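Local coordinates for type IV pilus secretin PilQ family protein (PDB 6W6M), which forms the outer-membrane secretin channel of the Vibrio cholerae type IVa competence pilus, is required for natural competence, and probably lets the pilus pass, at residues I257-A262 against N293-R298; E324-T329 against E419-P424; V340-M345 against A546-T551; T440-L445 against E497-D502. All coordinates share one frame; numbering follows the deposited sequence.

Contact 1: residues I257-A262 against N293-R298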
loop_
_atom_site.group_PDB
_atom_site.type_symbol
_atom_site.label_atom_id
_atom_site.label_comp_id
_atom_site.label_asym_id
_atom_site.label_seq_id
_atom_site.Cartn_x
_atom_site.Cartn_y
_atom_site.Cartn_z
ATOM N N ILE A 257 -28.557 -47.808 2.944
ATOM C CA ILE A 257 -28.866 -48.226 1.582
ATOM C C ILE A 257 -27.557 -48.522 0.869
ATOM O O ILE A 257 -26.683 -47.652 0.781
ATOM C CB ILE A 257 -29.648 -47.140 0.823
ATOM C CG1 ILE A 257 -30.753 -46.564 1.702
ATOM C CG2 ILE A 257 -30.213 -47.694 -0.456
ATOM C CD1 ILE A 257 -31.548 -45.486 1.041
ATOM N N LYS A 258 -27.424 -49.734 0.346
ATOM C CA LYS A 258 -26.214 -50.129 -0.354
ATOM C C LYS A 258 -26.340 -49.813 -1.836
ATOM O O LYS A 258 -27.361 -50.118 -2.456
ATOM C CB LYS A 258 -25.924 -51.614 -0.158
ATOM C CG LYS A 258 -24.583 -52.002 -0.729
ATOM C CD LYS A 258 -24.129 -53.383 -0.326
ATOM C CE LYS A 258 -22.686 -53.585 -0.751
ATOM N NZ LYS A 258 -22.255 -55.001 -0.635
ATOM N N ILE A 259 -25.294 -49.216 -2.400
ATOM C CA ILE A 259 -25.278 -48.750 -3.780
ATOM C C ILE A 259 -24.249 -49.555 -4.558
ATOM O O ILE A 259 -23.145 -49.800 -4.064
ATOM C CB ILE A 259 -24.963 -47.246 -3.852
ATOM C CG1 ILE A 259 -26.041 -46.456 -3.126
ATOM C CG2 ILE A 259 -24.853 -46.786 -5.280
ATOM C CD1 ILE A 259 -25.761 -45.010 -3.051
ATOM N N ASN A 260 -24.615 -49.977 -5.761
ATOM C CA ASN A 260 -23.691 -50.602 -6.692
ATOM C C ASN A 260 -23.885 -49.992 -8.070
ATOM O O ASN A 260 -24.991 -49.582 -8.428
ATOM C CB ASN A 260 -23.883 -52.116 -6.763
ATOM C CG ASN A 260 -25.279 -52.553 -6.364
ATOM O OD1 ASN A 260 -26.218 -52.482 -7.157
ATOM N ND2 ASN A 260 -25.418 -53.028 -5.136
ATOM N N PHE A 261 -22.798 -49.933 -8.835
ATOM C CA PHE A 261 -22.676 -49.395 -10.187
ATOM C C PHE A 261 -22.612 -47.874 -10.227
ATOM O O PHE A 261 -22.368 -47.323 -11.292
ATOM C CB PHE A 261 -23.801 -49.850 -11.134
ATOM C CG PHE A 261 -23.762 -51.299 -11.461
ATOM C CD1 PHE A 261 -22.677 -51.841 -12.115
ATOM C CD2 PHE A 261 -24.816 -52.121 -11.134
ATOM C CE1 PHE A 261 -22.642 -53.175 -12.421
ATOM C CE2 PHE A 261 -24.783 -53.454 -11.439
ATOM C CZ PHE A 261 -23.696 -53.981 -12.083
ATOM N N ALA A 262 -22.798 -47.176 -9.115
ATOM C CA ALA A 262 -22.716 -45.726 -9.118
ATOM C C ALA A 262 -22.020 -45.283 -7.845
ATOM O O ALA A 262 -21.971 -46.021 -6.863
ATOM C CB ALA A 262 -24.101 -45.085 -9.230
ATOM N N ASN A 293 -19.163 -47.791 0.173
ATOM C CA ASN A 293 -20.053 -47.263 -0.866
ATOM C C ASN A 293 -21.519 -47.387 -0.448
ATOM O O ASN A 293 -22.301 -48.121 -1.051
ATOM C CB ASN A 293 -19.800 -47.963 -2.207
ATOM C CG ASN A 293 -20.476 -47.269 -3.374
ATOM O OD1 ASN A 293 -20.649 -46.059 -3.377
ATOM N ND2 ASN A 293 -20.860 -48.039 -4.370
ATOM N N SER A 294 -21.882 -46.666 0.614
ATOM C CA SER A 294 -23.222 -46.793 1.173
ATOM C C SER A 294 -23.762 -45.443 1.610
ATOM O O SER A 294 -23.014 -44.511 1.904
ATOM C CB SER A 294 -23.251 -47.758 2.360
ATOM O OG SER A 294 -22.937 -49.070 1.950
ATOM N N LEU A 295 -25.087 -45.353 1.657
ATOM C CA LEU A 295 -25.787 -44.198 2.191
ATOM C C LEU A 295 -26.419 -44.550 3.528
ATOM O O LEU A 295 -26.801 -45.694 3.767
ATOM C CB LEU A 295 -26.864 -43.713 1.224
ATOM C CG LEU A 295 -26.328 -42.918 0.042
ATOM C CD1 LEU A 295 -27.444 -42.535 -0.902
ATOM C CD2 LEU A 295 -25.617 -41.697 0.555
ATOM N N LEU A 296 -26.535 -43.555 4.398
ATOM C CA LEU A 296 -27.137 -43.721 5.715
ATOM C C LEU A 296 -28.177 -42.623 5.878
ATOM O O LEU A 296 -27.824 -41.448 5.989
ATOM C CB LEU A 296 -26.064 -43.659 6.800
ATOM C CG LEU A 296 -26.319 -43.970 8.269
ATOM C CD1 LEU A 296 -25.082 -44.596 8.873
ATOM C CD2 LEU A 296 -26.651 -42.694 9.006
ATOM N N ILE A 297 -29.456 -42.995 5.864
ATOM C CA ILE A 297 -30.554 -42.037 5.780
ATOM C C ILE A 297 -31.404 -42.115 7.040
ATOM O O ILE A 297 -31.592 -43.195 7.617
ATOM C CB ILE A 297 -31.412 -42.274 4.521
ATOM C CG1 ILE A 297 -30.602 -41.985 3.263
ATOM C CG2 ILE A 297 -32.671 -41.433 4.555
ATOM C CD1 ILE A 297 -31.271 -42.438 2.002
ATOM N N ARG A 298 -31.914 -40.957 7.469
ATOM C CA ARG A 298 -32.789 -40.842 8.636
ATOM C C ARG A 298 -33.988 -39.980 8.247
ATOM O O ARG A 298 -33.854 -38.766 8.076
ATOM C CB ARG A 298 -32.044 -40.245 9.819
ATOM C CG ARG A 298 -32.915 -39.944 11.019
ATOM C CD ARG A 298 -32.085 -39.430 12.175
ATOM N NE ARG A 298 -32.844 -39.371 13.417
ATOM C CZ ARG A 298 -33.119 -40.430 14.168
ATOM N NH1 ARG A 298 -32.703 -41.631 13.803
ATOM N NH2 ARG A 298 -33.817 -40.290 15.283
#
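Ile257 and Ile297 both carry CG1 anti to the carbonyl carbon (chi1 -44° and -66°), and their CD1 ends meet on one face of a small antiparallel sheet. The surrounding order of elements is strand, helix, two strands, helix, as in the periplasmic N domains of secretins. Ile257 faces Leu295 as a hydrogen-bonded pair. Ile257 N reaches Leu295 O at 2.9 Å, and Leu295 N returns the bond to Ile257 O. Lys258 and Ser294 form the next, non-hydrogen-bonded pair, with their side chains on the other face. On the face of Ile257, Ile259 crosses Leu295 at a slant and touches it through CD1 to CD1 at 3.7 Å. Helices 264-271 and 303-314 cover this apolar face through Ile267 and Ile311. Past Lys258 the ladder frays. Ile259 N has a weak bond of 3.5 Å to Asn293 O. Asn293 and Ser294 form a G1 beta bulge against the end of strand 285-289. The Asn293 side chain reaches across to the turn that follows Ile259, with two weak bonds. Its OD1 accepts one from Ala264 N, and its ND2 gives the other, of 3.4 Å, to Ala262 O.

Contact 2: residues E324-T329 against E419-P424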
loop_
_atom_site.group_PDB
_atom_site.type_symbol
_atom_site.label_atom_id
_atom_site.label_comp_id
_atom_site.label_asym_id
_atom_site.label_seq_id
_atom_site.Cartn_x
_atom_site.Cartn_y
_atom_site.Cartn_z
ATOM N N GLU A 324 -12.335 -42.436 -32.588
ATOM C CA GLU A 324 -11.081 -42.383 -33.322
ATOM C C GLU A 324 -11.018 -41.254 -34.340
ATOM O O GLU A 324 -11.785 -41.214 -35.291
ATOM C CB GLU A 324 -10.807 -43.712 -34.020
ATOM C CG GLU A 324 -9.473 -43.734 -34.743
ATOM C CD GLU A 324 -9.183 -45.066 -35.391
ATOM O OE1 GLU A 324 -10.043 -45.964 -35.309
ATOM O OE2 GLU A 324 -8.094 -45.211 -35.984
ATOM N N ALA A 325 -10.080 -40.345 -34.124
ATOM C CA ALA A 325 -9.859 -39.212 -35.011
ATOM C C ALA A 325 -8.762 -39.532 -36.017
ATOM O O ALA A 325 -7.927 -40.402 -35.802
ATOM C CB ALA A 325 -9.510 -37.955 -34.214
ATOM N N ARG A 326 -8.774 -38.819 -37.138
ATOM C CA ARG A 326 -7.779 -39.055 -38.178
ATOM C C ARG A 326 -7.443 -37.757 -38.891
ATOM O O ARG A 326 -8.316 -37.145 -39.500
ATOM C CB ARG A 326 -8.279 -40.085 -39.184
ATOM C CG ARG A 326 -7.186 -40.757 -39.934
ATOM C CD ARG A 326 -7.718 -41.517 -41.107
ATOM N NE ARG A 326 -6.696 -42.387 -41.671
ATOM C CZ ARG A 326 -6.536 -42.601 -42.969
ATOM N NH1 ARG A 326 -7.328 -41.994 -43.842
ATOM N NH2 ARG A 326 -5.576 -43.406 -43.399
ATOM N N ILE A 327 -6.180 -37.353 -38.840
ATOM C CA ILE A 327 -5.723 -36.108 -39.439
ATOM C C ILE A 327 -4.791 -36.461 -40.584
ATOM O O ILE A 327 -3.807 -37.179 -40.380
ATOM C CB ILE A 327 -5.012 -35.212 -38.416
ATOM C CG1 ILE A 327 -6.000 -34.745 -37.357
ATOM C CG2 ILE A 327 -4.379 -34.025 -39.095
ATOM C CD1 ILE A 327 -5.359 -34.092 -36.192
ATOM N N VAL A 328 -5.102 -35.970 -41.782
ATOM C CA VAL A 328 -4.340 -36.294 -42.982
ATOM C C VAL A 328 -3.896 -35.005 -43.659
ATOM O O VAL A 328 -4.681 -34.062 -43.784
ATOM C CB VAL A 328 -5.170 -37.155 -43.953
ATOM C CG1 VAL A 328 -4.336 -37.573 -45.121
ATOM C CG2 VAL A 328 -5.708 -38.366 -43.251
ATOM N N THR A 329 -2.641 -34.962 -44.103
ATOM C CA THR A 329 -2.189 -33.802 -44.863
ATOM C C THR A 329 -1.294 -34.215 -46.025
ATOM O O THR A 329 -0.500 -35.150 -45.910
ATOM C CB THR A 329 -1.454 -32.790 -43.983
ATOM O OG1 THR A 329 -1.226 -31.596 -44.737
ATOM C CG2 THR A 329 -0.136 -33.322 -43.533
ATOM N N GLU A 419 3.434 -36.389 -47.298
ATOM C CA GLU A 419 2.155 -36.876 -46.798
ATOM C C GLU A 419 2.285 -37.384 -45.371
ATOM O O GLU A 419 3.140 -38.219 -45.086
ATOM C CB GLU A 419 1.608 -37.993 -47.672
ATOM C CG GLU A 419 0.264 -38.459 -47.218
ATOM C CD GLU A 419 -0.293 -39.522 -48.106
ATOM O OE1 GLU A 419 0.413 -39.912 -49.058
ATOM O OE2 GLU A 419 -1.432 -39.965 -47.861
ATOM N N ILE A 420 1.401 -36.917 -44.491
ATOM C CA ILE A 420 1.433 -37.283 -43.076
ATOM C C ILE A 420 0.051 -37.741 -42.634
ATOM O O ILE A 420 -0.963 -37.189 -43.069
ATOM C CB ILE A 420 1.919 -36.110 -42.207
ATOM C CG1 ILE A 420 3.372 -35.794 -42.522
ATOM C CG2 ILE A 420 1.784 -36.429 -40.754
ATOM C CD1 ILE A 420 3.846 -34.516 -41.921
ATOM N N ILE A 421 0.017 -38.755 -41.769
ATOM C CA ILE A 421 -1.209 -39.313 -41.208
ATOM C C ILE A 421 -1.033 -39.495 -39.708
ATOM O O ILE A 421 -0.024 -40.046 -39.266
ATOM C CB ILE A 421 -1.564 -40.666 -41.850
ATOM C CG1 ILE A 421 -1.912 -40.489 -43.315
ATOM C CG2 ILE A 421 -2.715 -41.317 -41.122
ATOM C CD1 ILE A 421 -2.009 -41.769 -44.046
ATOM N N SER A 422 -2.018 -39.062 -38.924
ATOM C CA SER A 422 -1.985 -39.342 -37.491
ATOM C C SER A 422 -3.388 -39.654 -36.996
ATOM O O SER A 422 -4.341 -39.004 -37.405
ATOM C CB SER A 422 -1.387 -38.177 -36.696
ATOM O OG SER A 422 -2.175 -37.016 -36.793
ATOM N N SER A 423 -3.513 -40.641 -36.121
ATOM C CA SER A 423 -4.825 -41.062 -35.628
ATOM C C SER A 423 -4.768 -41.491 -34.169
ATOM O O SER A 423 -4.302 -42.593 -33.854
ATOM C CB SER A 423 -5.393 -42.180 -36.492
ATOM O OG SER A 423 -4.594 -43.329 -36.412
ATOM N N PRO A 424 -5.253 -40.653 -33.246
ATOM C CA PRO A 424 -5.462 -41.109 -31.861
ATOM C C PRO A 424 -6.799 -41.811 -31.622
ATOM O O PRO A 424 -7.738 -41.628 -32.389
ATOM C CB PRO A 424 -5.355 -39.808 -31.060
ATOM C CG PRO A 424 -5.698 -38.748 -32.007
ATOM C CD PRO A 424 -5.268 -39.186 -33.354
#
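Thr329 and Ile420 lie side by side and point the same way, with Thr329 CG2 3.7 Å from Ile420 CB. Thr329 holds this methyl between its backbone N and carbonyl carbon, while OG1 sits anti to the N (chi1 -171°) and bonds to Glu559 O. On the same face Ile327 meets Ser422, whose OG packs 3.7 Å from Ile327 CB. The other face has a different character. Val328 pairs with Ile421, CG1 to CG1 at 4.2 Å. The extended Arg326 chain crosses Ile421 at a slant and brings NH2 to 4.0 Å from Ile421 CD1. Near Pro424, Ser423 CB lies beside Ala325 O. Regular antiparallel bonding sets which residues pair and on which face: Ile327 with Ser422 and Thr329 with Ile420 each exchange two backbone hydrogen bonds. Ala325 N adds a bond of 3.2 Å to Pro424 O. Such long paired strands are characteristic of the secretin barrel wall. Strand 549-568 bonds to the other edge of 324-329 through Leu561, Phe563 and Thr565. Gln484 of strand 475-493 packs over Ile327 and Ser422. Beyond 419-424 the sheet continues into an antiparallel strand of a second subunit, where Ser422 packs on Gln525 and Pro424 on Ile523.

Contact 3: residues V340-M345 against A546-T551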
loop_
_atom_site.group_PDB
_atom_site.type_symbol
_atom_site.label_atom_id
_atom_site.label_comp_id
_atom_site.label_asym_id
_atom_site.label_seq_id
_atom_site.Cartn_x
_atom_site.Cartn_y
_atom_site.Cartn_z
ATOM N N VAL A 340 20.878 -16.177 -67.749
ATOM C CA VAL A 340 21.906 -15.993 -68.769
ATOM C C VAL A 340 22.862 -14.873 -68.382
ATOM O O VAL A 340 22.463 -13.830 -67.860
ATOM C CB VAL A 340 21.286 -15.708 -70.153
ATOM C CG1 VAL A 340 22.353 -15.403 -71.156
ATOM C CG2 VAL A 340 20.495 -16.890 -70.628
ATOM N N ARG A 341 24.140 -15.078 -68.689
ATOM C CA ARG A 341 25.177 -14.116 -68.326
ATOM C C ARG A 341 26.143 -14.012 -69.500
ATOM O O ARG A 341 26.849 -14.978 -69.784
ATOM C CB ARG A 341 25.891 -14.584 -67.065
ATOM C CG ARG A 341 26.214 -13.514 -66.070
ATOM C CD ARG A 341 26.318 -14.105 -64.692
ATOM N NE ARG A 341 27.277 -15.195 -64.628
ATOM C CZ ARG A 341 28.409 -15.153 -63.939
ATOM N NH1 ARG A 341 28.722 -14.074 -63.243
ATOM N NH2 ARG A 341 29.225 -16.196 -63.937
ATOM N N TRP A 342 26.192 -12.872 -70.185
ATOM C CA TRP A 342 27.143 -12.774 -71.289
ATOM C C TRP A 342 27.770 -11.396 -71.376
ATOM O O TRP A 342 27.232 -10.406 -70.877
ATOM C CB TRP A 342 26.521 -13.143 -72.641
ATOM C CG TRP A 342 25.434 -12.266 -73.143
ATOM C CD1 TRP A 342 24.105 -12.512 -73.076
ATOM C CD2 TRP A 342 25.577 -11.026 -73.841
ATOM N NE1 TRP A 342 23.406 -11.501 -73.666
ATOM C CE2 TRP A 342 24.287 -10.572 -74.147
ATOM C CE3 TRP A 342 26.673 -10.252 -74.232
ATOM C CZ2 TRP A 342 24.057 -9.374 -74.823
ATOM C CZ3 TRP A 342 26.444 -9.066 -74.902
ATOM C CH2 TRP A 342 25.149 -8.638 -75.189
ATOM N N GLY A 343 28.920 -11.354 -72.046
ATOM C CA GLY A 343 29.685 -10.126 -72.165
ATOM C C GLY A 343 30.552 -10.106 -73.403
ATOM O O GLY A 343 30.894 -11.154 -73.960
ATOM N N VAL A 344 30.919 -8.899 -73.832
ATOM C CA VAL A 344 31.760 -8.699 -75.002
ATOM C C VAL A 344 32.805 -7.640 -74.681
ATOM O O VAL A 344 32.657 -6.848 -73.752
ATOM C CB VAL A 344 30.947 -8.290 -76.246
ATOM C CG1 VAL A 344 31.864 -7.974 -77.403
ATOM C CG2 VAL A 344 29.990 -9.381 -76.629
ATOM N N MET A 345 33.884 -7.643 -75.457
ATOM C CA MET A 345 34.960 -6.679 -75.237
ATOM C C MET A 345 35.788 -6.594 -76.504
ATOM O O MET A 345 36.412 -7.583 -76.890
ATOM C CB MET A 345 35.816 -7.113 -74.053
ATOM C CG MET A 345 36.913 -6.170 -73.680
ATOM S SD MET A 345 37.772 -6.734 -72.206
ATOM C CE MET A 345 36.633 -6.252 -70.923
ATOM N N ALA A 546 15.603 -15.848 -75.486
ATOM C CA ALA A 546 16.084 -16.546 -74.299
ATOM C C ALA A 546 17.499 -16.157 -73.917
ATOM O O ALA A 546 17.947 -16.517 -72.826
ATOM C CB ALA A 546 16.008 -18.053 -74.512
ATOM N N LEU A 547 18.210 -15.434 -74.771
ATOM C CA LEU A 547 19.538 -14.952 -74.438
ATOM C C LEU A 547 19.519 -13.631 -73.687
ATOM O O LEU A 547 20.585 -13.151 -73.296
ATOM C CB LEU A 547 20.372 -14.790 -75.711
ATOM C CG LEU A 547 20.744 -16.016 -76.553
ATOM C CD1 LEU A 547 21.445 -15.641 -77.847
ATOM C CD2 LEU A 547 21.618 -16.937 -75.728
ATOM N N PHE A 548 18.345 -13.041 -73.467
ATOM C CA PHE A 548 18.236 -11.685 -72.943
ATOM C C PHE A 548 17.255 -11.596 -71.783
ATOM O O PHE A 548 16.648 -10.551 -71.560
ATOM C CB PHE A 548 17.805 -10.713 -74.037
ATOM C CG PHE A 548 18.791 -10.569 -75.151
ATOM C CD1 PHE A 548 19.868 -9.711 -75.030
ATOM C CD2 PHE A 548 18.628 -11.268 -76.331
ATOM C CE1 PHE A 548 20.766 -9.568 -76.056
ATOM C CE2 PHE A 548 19.526 -11.130 -77.354
ATOM C CZ PHE A 548 20.594 -10.278 -77.218
ATOM N N ARG A 549 17.077 -12.663 -71.012
ATOM C CA ARG A 549 16.029 -12.636 -70.000
ATOM C C ARG A 549 16.279 -13.718 -68.965
ATOM O O ARG A 549 16.865 -14.760 -69.258
ATOM C CB ARG A 549 14.653 -12.823 -70.628
ATOM C CG ARG A 549 14.377 -14.218 -71.073
ATOM C CD ARG A 549 13.218 -14.265 -72.009
ATOM N NE ARG A 549 12.974 -15.619 -72.468
ATOM C CZ ARG A 549 12.256 -15.925 -73.538
ATOM N NH1 ARG A 549 11.715 -14.969 -74.272
ATOM N NH2 ARG A 549 12.088 -17.189 -73.878
ATOM N N ARG A 550 15.808 -13.459 -67.747
ATOM C CA ARG A 550 15.733 -14.468 -66.700
ATOM C C ARG A 550 14.274 -14.714 -66.372
ATOM O O ARG A 550 13.488 -13.767 -66.278
ATOM C CB ARG A 550 16.488 -14.048 -65.444
ATOM C CG ARG A 550 16.292 -14.997 -64.292
ATOM C CD ARG A 550 17.235 -14.693 -63.163
ATOM N NE ARG A 550 17.106 -13.319 -62.712
ATOM C CZ ARG A 550 17.981 -12.707 -61.930
ATOM N NH1 ARG A 550 19.059 -13.343 -61.511
ATOM N NH2 ARG A 550 17.778 -11.453 -61.571
ATOM N N THR A 551 13.924 -15.984 -66.207
ATOM C CA THR A 551 12.562 -16.450 -66.014
ATOM C C THR A 551 12.473 -17.315 -64.762
ATOM O O THR A 551 13.329 -18.171 -64.518
ATOM C CB THR A 551 12.098 -17.237 -67.242
ATOM O OG1 THR A 551 12.968 -18.350 -67.456
ATOM C CG2 THR A 551 12.070 -16.373 -68.477
#
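Trp342 turns the edge of its indole toward the face of Phe548, an offset T-shaped (edge-to-face) pair with planes at 87°. The contact lies far along the secretin barrel wall from the periplasmic domains, where a short 3-10 segment leads into strand 549-568. Trp342 CZ2 comes 3.5 Å from Phe548 CE1. The same indole edge offers NE1 to Leu547 O, which lies in the ring plane. This hydrogen bond is weak, at 3.3 Å and 132°. Val340, two residues before the tryptophan, shares the carbonyl: its CG1 packs 3.6 Å from Leu547 O. Its other methyl, CG2, sits 3.4 Å from Ala546 O. Trp342 CG lies between the backbone N and the carbonyl carbon (chi1 64°). The Phe548 CB points away from 340-345, but ring atom CE1 still reaches the indole edge. Further out, Leu407 of strand 404-429 packs on both Val340 and Trp342. Strand 380-382 bonds to the backbone of the same two residues through Leu382 and Val380. On the opposing segment, Arg550 is held by a salt bridge to Asp533 and a hydrogen bond to Ala383 O. The extended Arg549 side chain puts its guanidinium beside Ala546 of the same segment, with Ala546 N 3.9 Å above the guanidinium plane, over its centre.

Contact 4: residues T440-L445 against E497-D502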
loop_
_atom_site.group_PDB
_atom_site.type_symbol
_atom_site.label_atom_id
_atom_site.label_comp_id
_atom_site.label_asym_id
_atom_site.label_seq_id
_atom_site.Cartn_x
_atom_site.Cartn_y
_atom_site.Cartn_z
ATOM N N THR A 440 4.940 -31.591 -26.213
ATOM C CA THR A 440 5.870 -30.934 -25.298
ATOM C C THR A 440 5.186 -29.799 -24.546
ATOM O O THR A 440 4.149 -29.282 -24.950
ATOM C CB THR A 440 7.109 -30.380 -26.020
ATOM O OG1 THR A 440 8.074 -29.937 -25.064
ATOM C CG2 THR A 440 6.744 -29.224 -26.914
ATOM N N GLU A 441 5.800 -29.398 -23.438
ATOM C CA GLU A 441 5.328 -28.281 -22.627
ATOM C C GLU A 441 6.421 -27.225 -22.559
ATOM O O GLU A 441 7.505 -27.489 -22.038
ATOM C CB GLU A 441 4.945 -28.742 -21.226
ATOM C CG GLU A 441 3.855 -29.772 -21.195
ATOM C CD GLU A 441 3.445 -30.106 -19.790
ATOM O OE1 GLU A 441 4.150 -29.668 -18.861
ATOM O OE2 GLU A 441 2.418 -30.794 -19.609
ATOM N N ILE A 442 6.130 -26.041 -23.066
ATOM C CA ILE A 442 7.124 -24.973 -23.163
ATOM C C ILE A 442 7.033 -24.088 -21.919
ATOM O O ILE A 442 5.940 -23.610 -21.585
ATOM C CB ILE A 442 6.913 -24.163 -24.438
ATOM C CG1 ILE A 442 6.972 -25.075 -25.655
ATOM C CG2 ILE A 442 7.962 -23.098 -24.580
ATOM C CD1 ILE A 442 8.259 -25.804 -25.789
ATOM N N PRO A 443 8.161 -23.910 -21.225
ATOM C CA PRO A 443 8.186 -23.050 -20.049
ATOM C C PRO A 443 8.225 -21.619 -20.534
ATOM O O PRO A 443 9.161 -21.234 -21.229
ATOM C CB PRO A 443 9.516 -23.405 -19.391
ATOM C CG PRO A 443 10.379 -23.839 -20.520
ATOM C CD PRO A 443 9.466 -24.541 -21.481
ATOM N N TYR A 444 7.262 -20.791 -20.146
ATOM C CA TYR A 444 7.298 -19.386 -20.562
ATOM C C TYR A 444 7.704 -18.497 -19.393
ATOM O O TYR A 444 7.372 -18.789 -18.246
ATOM C CB TYR A 444 5.981 -18.947 -21.197
ATOM C CG TYR A 444 5.884 -19.381 -22.638
ATOM C CD1 TYR A 444 6.381 -18.581 -23.658
ATOM C CD2 TYR A 444 5.329 -20.605 -22.979
ATOM C CE1 TYR A 444 6.309 -18.980 -24.976
ATOM C CE2 TYR A 444 5.255 -21.013 -24.293
ATOM C CZ TYR A 444 5.744 -20.196 -25.285
ATOM O OH TYR A 444 5.665 -20.603 -26.595
ATOM N N LEU A 445 8.382 -17.391 -19.676
ATOM C CA LEU A 445 8.864 -16.552 -18.586
ATOM C C LEU A 445 7.839 -15.574 -18.037
ATOM O O LEU A 445 7.583 -14.520 -18.627
ATOM C CB LEU A 445 10.131 -15.800 -18.998
ATOM C CG LEU A 445 10.705 -14.854 -17.942
ATOM C CD1 LEU A 445 10.809 -15.541 -16.590
ATOM C CD2 LEU A 445 12.056 -14.305 -18.370
ATOM N N GLU A 497 14.109 -13.107 -25.751
ATOM C CA GLU A 497 13.567 -13.978 -26.780
ATOM C C GLU A 497 12.603 -14.961 -26.145
ATOM O O GLU A 497 12.587 -15.148 -24.932
ATOM C CB GLU A 497 14.665 -14.725 -27.522
ATOM C CG GLU A 497 15.529 -13.829 -28.338
ATOM C CD GLU A 497 16.646 -14.569 -29.004
ATOM O OE1 GLU A 497 16.847 -15.754 -28.666
ATOM O OE2 GLU A 497 17.315 -13.975 -29.873
ATOM N N ALA A 498 11.788 -15.587 -26.983
ATOM C CA ALA A 498 10.830 -16.586 -26.535
ATOM C C ALA A 498 10.514 -17.492 -27.717
ATOM O O ALA A 498 10.945 -17.237 -28.844
ATOM C CB ALA A 498 9.585 -15.920 -25.950
ATOM N N VAL A 499 9.748 -18.546 -27.467
ATOM C CA VAL A 499 9.477 -19.587 -28.448
ATOM C C VAL A 499 8.045 -19.431 -28.934
ATOM O O VAL A 499 7.137 -19.217 -28.128
ATOM C CB VAL A 499 9.695 -20.991 -27.850
ATOM C CG1 VAL A 499 9.620 -22.042 -28.921
ATOM C CG2 VAL A 499 11.014 -21.064 -27.141
ATOM N N SER A 500 7.840 -19.533 -30.243
ATOM C CA SER A 500 6.512 -19.467 -30.832
ATOM C C SER A 500 6.008 -20.869 -31.163
ATOM O O SER A 500 6.758 -21.839 -31.167
ATOM C CB SER A 500 6.524 -18.580 -32.074
ATOM O OG SER A 500 7.341 -19.124 -33.085
ATOM N N ILE A 501 4.711 -20.968 -31.440
ATOM C CA ILE A 501 4.034 -22.247 -31.626
ATOM C C ILE A 501 3.251 -22.218 -32.928
ATOM O O ILE A 501 2.632 -21.205 -33.257
ATOM C CB ILE A 501 3.107 -22.553 -30.429
ATOM C CG1 ILE A 501 3.936 -22.764 -29.165
ATOM C CG2 ILE A 501 2.243 -23.761 -30.693
ATOM C CD1 ILE A 501 3.138 -22.810 -27.905
ATOM N N ASP A 502 3.277 -23.325 -33.668
ATOM C CA ASP A 502 2.498 -23.496 -34.892
ATOM C C ASP A 502 1.333 -24.445 -34.642
ATOM O O ASP A 502 1.544 -25.565 -34.180
ATOM C CB ASP A 502 3.368 -24.053 -36.011
ATOM C CG ASP A 502 4.359 -23.052 -36.523
ATOM O OD1 ASP A 502 4.211 -21.851 -36.233
ATOM O OD2 ASP A 502 5.298 -23.462 -37.227
#
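Tyr444 and Ile442 face Val499 and Ile501 across two strand segments that run roughly antiparallel, at 148°, with their axes 8.2 Å apart at closest. That spacing is too wide for a backbone ladder, and the segments share no backbone hydrogen bond. They belong to the first and last strands of a four-stranded antiparallel sheet of hairpins, consistent with the inner gate of the secretin channel. Side chains bridge the gap instead. Ile442 CG2 packs 4.3 Å from Val499 CB. Tyr444 carries CG anti to the carbonyl carbon, beside the backbone N (chi1 -80°). Its OH reaches Val499 O of the opposing strand and donates to it; this oxygen lies at the edge of the ring, near its plane. The modelled length, 2.5 Å, is short and should not be read closely at this resolution. As modelled, the hydroxyl stands above the carbonyl plane, but the exact geometry is doubtful. Neighbouring subunits flank the pair. Phe457 of one neighbouring subunit meets the Tyr444 ring edge-to-face, while Thr440 bonds to Ile501 O and Asp502 OD1 of another. All the side chains that touch across the gap are buried. On the strand 496-513 side, Ile501 CD1 sits 3.6 Å from Tyr444 OH, so an apolar methyl flanks the polar tip.

Contacts 1 and 4 are buried, contact 2 is partly so, and contact 3 lies at the surface. Contacts 2 and 3 both use strand 320-347, their centres 49 Å apart. Contact 2 is a continuous backbone ladder in the wall. Contact 3 combines valine packing, an aromatic pair and one weak indole bond. Contact 1 belongs to a separate small domain, about 92 Å between centres from contact 3, and combines a short ladder with an isoleucine and leucine core. Contact 4 has no ladder and joins its strands by apolar side chains and a tyrosine hydroxyl whose modelled bond is short. Strands 404-429 and 434-444 are consecutive, linking contacts 2 and 4, and both sheets continue into neighbouring subunits.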